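Nird-like protein (Hydrogenobacter thermophilus, PDB 4CH7) catalyses the decarboxylation of siroheme to 12,18-didecarboxysiroheme, a step in heme d1 biosynthesis. Local coordinates at residues K7-K10 and I11-D15; E34-L37 and L38-E42; P167-E170 and E171-R174; G250-I253 and A254-G258; E323-R326 and W327-L331. All blocks are in the same frame, centred on the assembly; numbering follows the deposited sequence.

Contact 1 of 5, residues K7-K10 and I11-D15; sequences KILK and IIQKD
Lys7 O takes the backbone N of Ile11 in the last regular turn of helix 4-11, at 3.0 Å. The Ile11 branch methyl CG2 lies close by. It sits 3.2 Å from Ile8 O, because CG1 turns anti to the backbone N (chi1 -158°) and leaves CG2 between that N and the carbonyl carbon. Ile8 O accepts a bond from Ile12 N at 3.1 Å and a weak one from Ile11 N. The Ile8 side chain packs in the helix-turn-helix core, where it meets Leu37, Thr40 and Ile41 of helix 34-47. Ile11 packs on Leu26 and Val30 of helix 22-30, so this helix end contributes to the three-helix core of the first HTH domain. Leu9 O is bound by a side chain. Gln13 NE2 donates to Leu9 O at 2.6 Å with an N-H...O angle of 157°. The oxygen lies near the Gln13 amide plane, but the amide nitrogen stands above the plane of the Leu9 carbonyl. NE2 also lies 3.3 Å from Leu9 CG, as the glutamine slants across the leucine. Lys10 and Lys14 run side by side and point the same way. Their NZ atoms are 4.6 Å apart, a spacing that probably costs some repulsion. Lys14 CG passes 3.6 Å from Lys10 O. Beyond the helix, Ile12 pairs through its backbone with Ala222 of strand 217-222.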
# COMPACT_ATOMS: atom_id res chain seq x y z
N LYS A 7 -12.82 -11.79 20.95
CA LYS A 7 -12.41 -13.00 20.24
C LYS A 7 -12.64 -12.91 18.74
O LYS A 7 -11.81 -13.35 17.95
CB LYS A 7 -13.16 -14.22 20.80
CG LYS A 7 -12.42 -14.97 21.89
CD LYS A 7 -13.21 -16.19 22.33
CE LYS A 7 -14.59 -15.79 22.81
NZ LYS A 7 -15.41 -16.97 23.21
N ILE A 8 -13.78 -12.35 18.35
CA ILE A 8 -14.14 -12.19 16.95
C ILE A 8 -13.24 -11.17 16.26
O ILE A 8 -12.70 -11.44 15.19
CB ILE A 8 -15.60 -11.74 16.80
CG1 ILE A 8 -16.55 -12.85 17.24
CG2 ILE A 8 -15.90 -11.36 15.37
CD1 ILE A 8 -18.00 -12.41 17.27
N LEU A 9 -13.11 -10.01 16.88
CA LEU A 9 -12.24 -8.94 16.39
C LEU A 9 -10.82 -9.46 16.17
O LEU A 9 -10.19 -9.17 15.16
CB LEU A 9 -12.21 -7.78 17.38
CG LEU A 9 -11.16 -6.71 17.11
CD1 LEU A 9 -11.46 -5.99 15.81
CD2 LEU A 9 -11.05 -5.72 18.27
N LYS A 10 -10.34 -10.24 17.13
CA LYS A 10 -9.01 -10.83 17.07
C LYS A 10 -8.86 -11.83 15.92
O LYS A 10 -7.84 -11.86 15.23
CB LYS A 10 -8.68 -11.52 18.40
CG LYS A 10 -7.36 -12.28 18.41
CD LYS A 10 -7.20 -13.10 19.68
CE LYS A 10 -5.84 -13.80 19.71
NZ LYS A 10 -5.64 -14.71 18.55
N ILE A 11 -9.89 -12.65 15.71
CA ILE A 11 -9.80 -13.77 14.77
C ILE A 11 -9.96 -13.38 13.30
O ILE A 11 -9.44 -14.06 12.42
CB ILE A 11 -10.80 -14.91 15.15
CG1 ILE A 11 -10.35 -16.25 14.56
CG2 ILE A 11 -12.22 -14.57 14.71
CD1 ILE A 11 -11.22 -17.43 14.96
N ILE A 12 -10.68 -12.29 13.03
CA ILE A 12 -10.89 -11.85 11.65
C ILE A 12 -9.72 -11.00 11.15
O ILE A 12 -9.71 -10.55 10.00
CB ILE A 12 -12.19 -11.05 11.50
CG1 ILE A 12 -12.17 -9.80 12.38
CG2 ILE A 12 -13.37 -11.93 11.83
CD1 ILE A 12 -13.42 -8.95 12.28
N GLN A 13 -8.75 -10.77 12.03
CA GLN A 13 -7.52 -10.09 11.65
C GLN A 13 -6.45 -11.11 11.31
O GLN A 13 -5.43 -10.79 10.70
CB GLN A 13 -7.05 -9.18 12.79
CG GLN A 13 -8.01 -8.05 13.11
CD GLN A 13 -7.59 -7.24 14.32
OE1 GLN A 13 -6.55 -6.59 14.32
NE2 GLN A 13 -8.41 -7.28 15.37
N LYS A 14 -6.70 -12.36 11.71
CA LYS A 14 -5.85 -13.47 11.30
C LYS A 14 -6.24 -13.87 9.88
O LYS A 14 -7.34 -13.55 9.43
CB LYS A 14 -6.03 -14.66 12.24
CG LYS A 14 -5.75 -14.34 13.70
CD LYS A 14 -5.72 -15.59 14.56
CE LYS A 14 -4.54 -16.48 14.21
NZ LYS A 14 -4.35 -17.59 15.19
N ASP A 15 -5.34 -14.55 9.18
CA ASP A 15 -5.64 -15.02 7.83
C ASP A 15 -6.85 -15.94 7.84
O ASP A 15 -6.91 -16.90 8.61
CB ASP A 15 -4.43 -15.74 7.24
CG ASP A 15 -4.64 -16.15 5.79
OD1 ASP A 15 -5.52 -15.56 5.12
OD2 ASP A 15 -3.92 -17.05 5.32

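Contact 2 of 5, residues E34-L37 and L38-E42; sequences EGKL and LKTIE
Leu38 N bonds to Glu34 O at 2.8 Å in the first turns of helix 34-47. The N-H...O angle is 166°. Lys39 N to Gly35 O, Thr40 N to Lys36 O and Ile41 N to Leu37 O continue the same i to i+4 pattern. Lys36 O has a second donor. Thr40 OG1 gives its proton to this oxygen at 2.9 Å, while Thr40 N reaches it at 3.2 Å from the other face of the carbonyl plane. The hydroxyl can reach back because OG1 is anti to the carbonyl carbon of Thr40 (chi1 -64°). At the next residue, Ile41 CG1 comes within 3.0 Å of Leu37 O. The end methyls Leu37 CD1 and Ile41 CD1 meet at 3.8 Å. Their side chains slant across each other. Both belong to the core of the first helix-turn-helix domain. Leu37 also touches Leu26 of helix 22-30, and Ile41 also touches Ile12 and Leu185. Leu38 and Glu34 reach Phe23 of helix 22-30. The contact thus separates its chemistry: apolar branches serve the helix packing, while the threonine hydroxyl spends its proton on its own backbone and so probably needs no other acceptor beside the core.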
# COMPACT_ATOMS: atom_id res chain seq x y z
N GLU A 34 -22.68 -19.53 13.64
CA GLU A 34 -22.12 -18.82 12.48
C GLU A 34 -22.89 -17.55 12.11
O GLU A 34 -22.28 -16.51 11.84
CB GLU A 34 -22.01 -19.74 11.27
CG GLU A 34 -21.34 -19.09 10.06
CD GLU A 34 -21.32 -19.98 8.84
OE1 GLU A 34 -21.81 -21.13 8.94
OE2 GLU A 34 -20.82 -19.53 7.79
N GLY A 35 -24.22 -17.65 12.07
CA GLY A 35 -25.05 -16.51 11.75
C GLY A 35 -24.80 -15.36 12.71
O GLY A 35 -24.74 -14.20 12.30
N LYS A 36 -24.63 -15.69 13.98
CA LYS A 36 -24.31 -14.70 15.00
C LYS A 36 -22.92 -14.10 14.77
O LYS A 36 -22.74 -12.89 14.92
CB LYS A 36 -24.39 -15.31 16.40
CG LYS A 36 -24.03 -14.34 17.50
CD LYS A 36 -24.38 -14.88 18.87
CE LYS A 36 -24.05 -13.86 19.95
NZ LYS A 36 -24.43 -14.33 21.31
N LEU A 37 -21.96 -14.94 14.40
CA LEU A 37 -20.62 -14.46 14.06
C LEU A 37 -20.69 -13.47 12.91
O LEU A 37 -20.12 -12.38 12.99
CB LEU A 37 -19.69 -15.62 13.69
CG LEU A 37 -18.35 -15.21 13.07
CD1 LEU A 37 -17.53 -14.43 14.08
CD2 LEU A 37 -17.57 -16.40 12.55
N LEU A 38 -21.41 -13.85 11.86
CA LEU A 38 -21.55 -13.03 10.66
C LEU A 38 -22.11 -11.63 10.95
O LEU A 38 -21.48 -10.63 10.60
CB LEU A 38 -22.43 -13.74 9.63
CG LEU A 38 -21.74 -14.81 8.79
CD1 LEU A 38 -22.69 -15.39 7.76
CD2 LEU A 38 -20.51 -14.24 8.12
N LYS A 39 -23.28 -11.57 11.57
CA LYS A 39 -23.93 -10.29 11.87
C LYS A 39 -23.05 -9.41 12.76
O LYS A 39 -23.04 -8.18 12.61
CB LYS A 39 -25.30 -10.51 12.51
CG LYS A 39 -26.01 -9.22 12.91
CD LYS A 39 -27.42 -9.47 13.40
CE LYS A 39 -27.98 -8.23 14.09
NZ LYS A 39 -27.23 -7.90 15.33
N THR A 40 -22.29 -10.04 13.65
CA THR A 40 -21.35 -9.31 14.49
C THR A 40 -20.25 -8.63 13.65
O THR A 40 -19.96 -7.45 13.85
CB THR A 40 -20.73 -10.20 15.59
OG1 THR A 40 -21.77 -10.64 16.49
CG2 THR A 40 -19.69 -9.42 16.38
N ILE A 41 -19.65 -9.38 12.72
CA ILE A 41 -18.62 -8.84 11.82
C ILE A 41 -19.09 -7.55 11.16
O ILE A 41 -18.34 -6.57 11.08
CB ILE A 41 -18.26 -9.80 10.67
CG1 ILE A 41 -18.02 -11.23 11.17
CG2 ILE A 41 -17.03 -9.29 9.91
CD1 ILE A 41 -16.79 -11.37 12.01
N GLU A 42 -20.33 -7.58 10.67
CA GLU A 42 -20.93 -6.43 10.01
C GLU A 42 -20.88 -5.21 10.92
O GLU A 42 -20.48 -4.13 10.49
CB GLU A 42 -22.38 -6.74 9.62
CG GLU A 42 -22.56 -8.01 8.81
CD GLU A 42 -24.00 -8.23 8.38
OE1 GLU A 42 -24.90 -7.60 8.99
OE2 GLU A 42 -24.23 -9.02 7.45

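Contact 3 of 5, residues P167-E170 and E171-R174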
# COMPACT_ATOMS: atom_id res chain seq x y z
N PRO A 167 4.88 -14.23 -14.10
CA PRO A 167 3.83 -13.42 -14.73
C PRO A 167 2.47 -14.09 -14.61
O PRO A 167 2.32 -15.27 -14.92
CB PRO A 167 4.27 -13.39 -16.20
CG PRO A 167 5.76 -13.48 -16.14
CD PRO A 167 6.05 -14.40 -14.98
N LEU A 168 1.47 -13.32 -14.16
CA LEU A 168 0.14 -13.87 -13.97
C LEU A 168 -0.56 -14.09 -15.31
O LEU A 168 -0.46 -13.27 -16.22
CB LEU A 168 -0.71 -12.94 -13.08
CG LEU A 168 -0.66 -13.18 -11.57
CD1 LEU A 168 0.75 -13.06 -11.03
CD2 LEU A 168 -1.59 -12.22 -10.84
N THR A 169 -1.25 -15.22 -15.42
CA THR A 169 -2.08 -15.49 -16.59
C THR A 169 -3.28 -14.55 -16.56
O THR A 169 -3.56 -13.93 -15.54
CB THR A 169 -2.58 -16.94 -16.61
OG1 THR A 169 -3.52 -17.15 -15.55
CG2 THR A 169 -1.42 -17.91 -16.46
N GLU A 170 -3.98 -14.44 -17.68
CA GLU A 170 -5.15 -13.57 -17.75
C GLU A 170 -6.28 -14.09 -16.86
O GLU A 170 -7.15 -13.32 -16.45
CB GLU A 170 -5.63 -13.43 -19.20
CG GLU A 170 -4.57 -12.87 -20.14
CD GLU A 170 -4.20 -11.43 -19.81
OE1 GLU A 170 -5.10 -10.65 -19.46
OE2 GLU A 170 -3.01 -11.09 -19.92
N GLU A 171 -6.26 -15.38 -16.55
CA GLU A 171 -7.24 -15.96 -15.63
C GLU A 171 -6.95 -15.51 -14.20
O GLU A 171 -7.86 -15.11 -13.47
CB GLU A 171 -7.23 -17.49 -15.70
CG GLU A 171 -8.26 -18.14 -14.79
CD GLU A 171 -8.24 -19.65 -14.87
OE1 GLU A 171 -7.36 -20.28 -14.24
OE2 GLU A 171 -9.12 -20.21 -15.55
N GLU A 172 -5.68 -15.57 -13.81
CA GLU A 172 -5.26 -15.12 -12.49
C GLU A 172 -5.50 -13.62 -12.32
O GLU A 172 -5.81 -13.16 -11.22
CB GLU A 172 -3.79 -15.47 -12.25
CG GLU A 172 -3.50 -16.97 -12.15
CD GLU A 172 -2.02 -17.29 -12.20
OE1 GLU A 172 -1.28 -16.60 -12.93
OE2 GLU A 172 -1.59 -18.24 -11.51
N LYS A 173 -5.37 -12.88 -13.41
CA LYS A 173 -5.67 -11.45 -13.41
C LYS A 173 -7.14 -11.20 -13.12
O LYS A 173 -7.49 -10.35 -12.30
CB LYS A 173 -5.29 -10.81 -14.74
CG LYS A 173 -3.80 -10.64 -14.97
CD LYS A 173 -3.54 -9.80 -16.22
CE LYS A 173 -2.05 -9.66 -16.50
NZ LYS A 173 -1.79 -8.82 -17.71
N ARG A 174 -8.01 -11.96 -13.79
CA ARG A 174 -9.45 -11.88 -13.56
C ARG A 174 -9.80 -12.28 -12.13
O ARG A 174 -10.64 -11.65 -11.48
CB ARG A 174 -10.21 -12.79 -14.53
CG ARG A 174 -10.14 -12.36 -15.99
CD ARG A 174 -11.16 -13.13 -16.83
NE ARG A 174 -11.03 -14.58 -16.68
CZ ARG A 174 -10.29 -15.34 -17.48
NH1 ARG A 174 -9.60 -14.81 -18.48
NH2 ARG A 174 -10.23 -16.65 -17.27
O HOH W 1 1.27 -17.02 -13.25
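Thr169 and Glu172 form a capping box at the start of helix 170-179, the first helix of the second HTH domain. Thr169 is the N-cap. Its OG1 accepts from Glu172 N at 3.2 Å, with an N-H...O angle of 167°. In return Glu172 OE1 accepts from Thr169 N at 2.8 Å. This bond comes to the anti side of the carboxylate oxygen, 21° out of its plane. Glu172 can fold back because CG stands anti to its own carbonyl carbon (chi1 -67°) and the rest of the chain is extended. OE1 also takes a proton from a water at 2.6 Å. The same water donates to Pro167 O, so it bridges the loop to the cap. The other oxygen, Glu172 OE2, is held in a salt bridge by Arg214. Regular helix bonding starts with Lys173 N on Thr169 O and Arg174 N on Glu170 O. Glu171 is engaged elsewhere, through a salt bridge to Lys207. Leu168 is buried and crosses Glu172 at about a right angle, with its CG against Glu172 CB. On the outer side, Glu170 and Lys173 run alongside each other, and their weak salt bridge joins Glu170 OE2 to Lys173 NZ at 3.4 Å.

Contact 4 of 5, residues G250-I253 and A254-G258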
# COMPACT_ATOMS: atom_id res chain seq x y z
N GLY A 250 16.39 0.51 12.43
CA GLY A 250 14.98 0.33 12.11
C GLY A 250 14.18 -0.19 13.29
O GLY A 250 13.07 0.28 13.54
N ARG A 251 14.76 -1.14 14.02
CA ARG A 251 14.11 -1.71 15.19
C ARG A 251 14.10 -0.73 16.36
O ARG A 251 13.12 -0.66 17.11
CB ARG A 251 14.80 -3.02 15.61
CG ARG A 251 14.85 -4.07 14.52
CD ARG A 251 15.41 -5.39 15.02
NE ARG A 251 15.72 -6.29 13.91
CZ ARG A 251 16.95 -6.68 13.58
NH1 ARG A 251 17.99 -6.27 14.29
NH2 ARG A 251 17.13 -7.50 12.56
N TYR A 252 15.19 0.02 16.51
CA TYR A 252 15.27 1.05 17.54
C TYR A 252 14.17 2.09 17.35
O TYR A 252 13.44 2.42 18.28
CB TYR A 252 16.64 1.72 17.53
CG TYR A 252 16.79 2.80 18.58
CD1 TYR A 252 16.95 2.48 19.92
CD2 TYR A 252 16.77 4.15 18.22
CE1 TYR A 252 17.09 3.46 20.88
CE2 TYR A 252 16.91 5.14 19.18
CZ TYR A 252 17.06 4.79 20.50
OH TYR A 252 17.20 5.76 21.47
N ILE A 253 14.07 2.60 16.12
CA ILE A 253 13.07 3.59 15.74
C ILE A 253 11.64 3.03 15.89
O ILE A 253 10.73 3.74 16.32
CB ILE A 253 13.31 4.08 14.29
CG1 ILE A 253 14.64 4.82 14.20
CG2 ILE A 253 12.18 4.99 13.82
CD1 ILE A 253 14.98 5.32 12.80
N ALA A 254 11.47 1.75 15.56
CA ALA A 254 10.16 1.10 15.64
C ALA A 254 9.62 1.03 17.07
O ALA A 254 8.42 0.88 17.28
CB ALA A 254 10.24 -0.30 15.04
N GLY A 255 10.52 1.13 18.05
CA GLY A 255 10.12 1.04 19.45
C GLY A 255 9.47 2.30 19.99
O GLY A 255 8.89 2.29 21.08
N PHE A 256 9.54 3.39 19.22
CA PHE A 256 9.04 4.68 19.69
C PHE A 256 7.57 4.93 19.36
O PHE A 256 7.11 4.62 18.25
CB PHE A 256 9.89 5.82 19.13
CG PHE A 256 11.22 5.96 19.79
CD1 PHE A 256 11.37 6.74 20.92
CD2 PHE A 256 12.34 5.32 19.27
CE1 PHE A 256 12.60 6.88 21.53
CE2 PHE A 256 13.58 5.45 19.87
CZ PHE A 256 13.71 6.23 21.01
N LYS A 257 6.85 5.49 20.32
CA LYS A 257 5.52 6.04 20.06
C LYS A 257 5.70 7.19 19.08
O LYS A 257 6.66 7.95 19.19
CB LYS A 257 4.88 6.56 21.34
CG LYS A 257 4.46 5.47 22.32
CD LYS A 257 3.92 6.08 23.60
CE LYS A 257 3.54 5.00 24.60
NZ LYS A 257 3.47 5.53 25.99
N GLY A 258 4.79 7.31 18.12
CA GLY A 258 4.93 8.34 17.11
C GLY A 258 5.59 7.81 15.85
O GLY A 258 5.72 8.54 14.87
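Ala254 N donates to Gly250 O at 3.0 Å, a regular i to i+4 bond near the C-terminal end of helix 246-254. This helix belongs to the second AsnC-like ligand-binding domain, a ferredoxin-like alpha/beta unit. Then i to i+3 bonds take over. Gly255 N reaches Tyr252 O at 3.2 Å and keeps a weak i to i+4 bond to Arg251 O. Phe256 N reaches Ile253 O at 3.2 Å with an N-H...O angle of 165°. In both i to i+3 bonds the donor stands well above the carbonyl plane, as the chain curls out of the helix toward strand 259-264. Arg251 turns away and pairs with Glu247. The side-chain contact is a T-shaped pair. Phe256 presents its edge to the face of Tyr252, with ring centres 5.1 Å apart and planes at 76°. With CG anti to the backbone N (chi1 180°) and beside the carbonyl carbon, the Tyr252 ring is brought toward Phe256. It also makes a cation-pi contact with Lys298. Phe256 continues to Leu290 of helix 284-297, and Ile253 packs on Ile294 of the same helix and on Leu275 and Ala277 of strand 275-281. At the point of closest ring contact, Phe256 CE2 lies 3.4 Å from Tyr252 CE2, near the rim of the tyrosine face.

Contact 5 of 5, residues E323-R326 and W327-L331; sequences EFER and WFKEL
Phe324 and Trp327 lie obliquely against each other on one side of helix 323-335. The phenyl ring and the six-membered ring of the indole have centres 5.6 Å apart, and their planes meet at 42°. Trp327 CE3 stands over one face of the Phe324 ring, displaced toward its rim. The nearest ring atoms are Phe324 CE1 and Trp327 CZ3, at 4.1 Å. Both side chains leave the helix with CG anti to the backbone N (chi1 179° for Phe324), which lets residues three apart converge. Phe324 O lies at the edge of the indole, near its plane. The same oxygen accepts from Phe328 N at 2.6 Å. The Phe328 side chain meets the Phe324 ring through its root: CB approaches at CE2, while its own ring leads away. On another side of the helix, Glu325 and Lys329 run alongside each other and point the same way. Their salt bridge is weak, with Glu325 OE2 and Lys329 NZ 3.5 Å apart. Lys329 CG rests 3.1 Å from Glu325 O. The aromatic side packs this C-terminal helix on the first AsnC-like domain. Trp327 meets Ala87 of helix 75-87 and Met123 of helix 116-126, Phe324 meets Cys88 and Pro110, and Phe328 meets Leu122 of helix 116-126.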
# COMPACT_ATOMS: atom_id res chain seq x y z
N GLU A 323 -8.76 1.10 -16.43
CA GLU A 323 -8.72 2.55 -16.33
C GLU A 323 -7.32 3.18 -16.30
O GLU A 323 -7.18 4.36 -16.62
CB GLU A 323 -9.56 3.04 -15.14
CG GLU A 323 -9.07 2.57 -13.78
CD GLU A 323 -9.93 3.09 -12.64
OE1 GLU A 323 -10.78 3.97 -12.89
OE2 GLU A 323 -9.75 2.61 -11.50
N PHE A 324 -6.29 2.42 -15.94
CA PHE A 324 -4.93 2.95 -15.99
C PHE A 324 -4.48 3.12 -17.44
O PHE A 324 -4.01 4.18 -17.83
CB PHE A 324 -3.93 2.06 -15.26
CG PHE A 324 -2.51 2.58 -15.31
CD1 PHE A 324 -2.06 3.48 -14.36
CD2 PHE A 324 -1.64 2.19 -16.33
CE1 PHE A 324 -0.76 3.98 -14.41
CE2 PHE A 324 -0.35 2.68 -16.39
CZ PHE A 324 0.09 3.58 -15.42
N GLU A 325 -4.60 2.04 -18.21
CA GLU A 325 -4.21 2.03 -19.61
C GLU A 325 -4.92 3.14 -20.36
O GLU A 325 -4.29 3.91 -21.10
CB GLU A 325 -4.52 0.67 -20.24
CG GLU A 325 -4.22 0.58 -21.72
CD GLU A 325 -4.58 -0.77 -22.31
OE1 GLU A 325 -4.16 -1.80 -21.74
OE2 GLU A 325 -5.28 -0.80 -23.34
N ARG A 326 -6.23 3.24 -20.16
CA ARG A 326 -7.04 4.29 -20.78
C ARG A 326 -6.56 5.67 -20.35
O ARG A 326 -6.48 6.59 -21.17
CB ARG A 326 -8.51 4.10 -20.44
CG ARG A 326 -9.42 5.21 -20.94
CD ARG A 326 -10.89 4.86 -20.76
NE ARG A 326 -11.17 4.32 -19.44
CZ ARG A 326 -11.29 5.05 -18.34
NH1 ARG A 326 -11.12 6.37 -18.39
NH2 ARG A 326 -11.55 4.47 -17.18
N TRP A 327 -6.22 5.81 -19.07
CA TRP A 327 -5.62 7.04 -18.58
C TRP A 327 -4.27 7.28 -19.24
O TRP A 327 -3.92 8.41 -19.55
CB TRP A 327 -5.44 6.99 -17.06
CG TRP A 327 -4.66 8.16 -16.53
CD1 TRP A 327 -5.14 9.38 -16.17
CD2 TRP A 327 -3.24 8.21 -16.33
NE1 TRP A 327 -4.12 10.19 -15.75
CE2 TRP A 327 -2.94 9.50 -15.84
CE3 TRP A 327 -2.19 7.30 -16.52
CZ2 TRP A 327 -1.63 9.89 -15.53
CZ3 TRP A 327 -0.90 7.70 -16.21
CH2 TRP A 327 -0.64 8.98 -15.72
N PHE A 328 -3.53 6.19 -19.44
CA PHE A 328 -2.19 6.28 -20.01
C PHE A 328 -2.19 6.74 -21.46
O PHE A 328 -1.39 7.60 -21.85
CB PHE A 328 -1.45 4.95 -19.87
CG PHE A 328 0.00 5.02 -20.23
CD1 PHE A 328 0.84 5.94 -19.60
CD2 PHE A 328 0.54 4.17 -21.19
CE1 PHE A 328 2.18 6.01 -19.93
CE2 PHE A 328 1.88 4.24 -21.52
CZ PHE A 328 2.70 5.16 -20.88
N LYS A 329 -3.08 6.17 -22.27
CA LYS A 329 -3.24 6.55 -23.67
C LYS A 329 -3.50 8.05 -23.78
O LYS A 329 -2.93 8.73 -24.63
CB LYS A 329 -4.40 5.80 -24.31
CG LYS A 329 -4.38 4.29 -24.15
CD LYS A 329 -3.28 3.64 -24.97
CE LYS A 329 -3.45 2.13 -25.01
NZ LYS A 329 -4.74 1.73 -25.64
N GLU A 330 -4.37 8.55 -22.91
CA GLU A 330 -4.72 9.96 -22.88
C GLU A 330 -3.52 10.85 -22.61
O GLU A 330 -3.39 11.92 -23.20
CB GLU A 330 -5.82 10.22 -21.85
CG GLU A 330 -7.21 10.24 -22.44
CD GLU A 330 -7.38 11.35 -23.46
OE1 GLU A 330 -7.28 12.53 -23.08
OE2 GLU A 330 -7.60 11.03 -24.65
N LEU A 331 -2.64 10.40 -21.71
CA LEU A 331 -1.39 11.11 -21.44
C LEU A 331 -0.52 11.14 -22.69
O LEU A 331 0.06 12.17 -23.04
CB LEU A 331 -0.64 10.46 -20.28
CG LEU A 331 0.72 11.09 -19.96
CD1 LEU A 331 0.56 12.55 -19.61
CD2 LEU A 331 1.41 10.34 -18.82

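All five contacts are local and follow one another along the chain; none nests in or crosses another. Contact 1 ends the first helix and contact 2 starts helix 34-47. These two touch through apolar side chains and so join two helices of the first HTH domain. After the first AsnC-like domain, contact 3 caps the first helix of the second HTH domain. Contact 4 closes the turn from helix 246-254 into strand 259-264 of the second AsnC-like domain. Contact 5 lies in the C-terminal helix, which returns to the first AsnC-like domain. It comes within about 8 Å of contact 3 between nearest atoms.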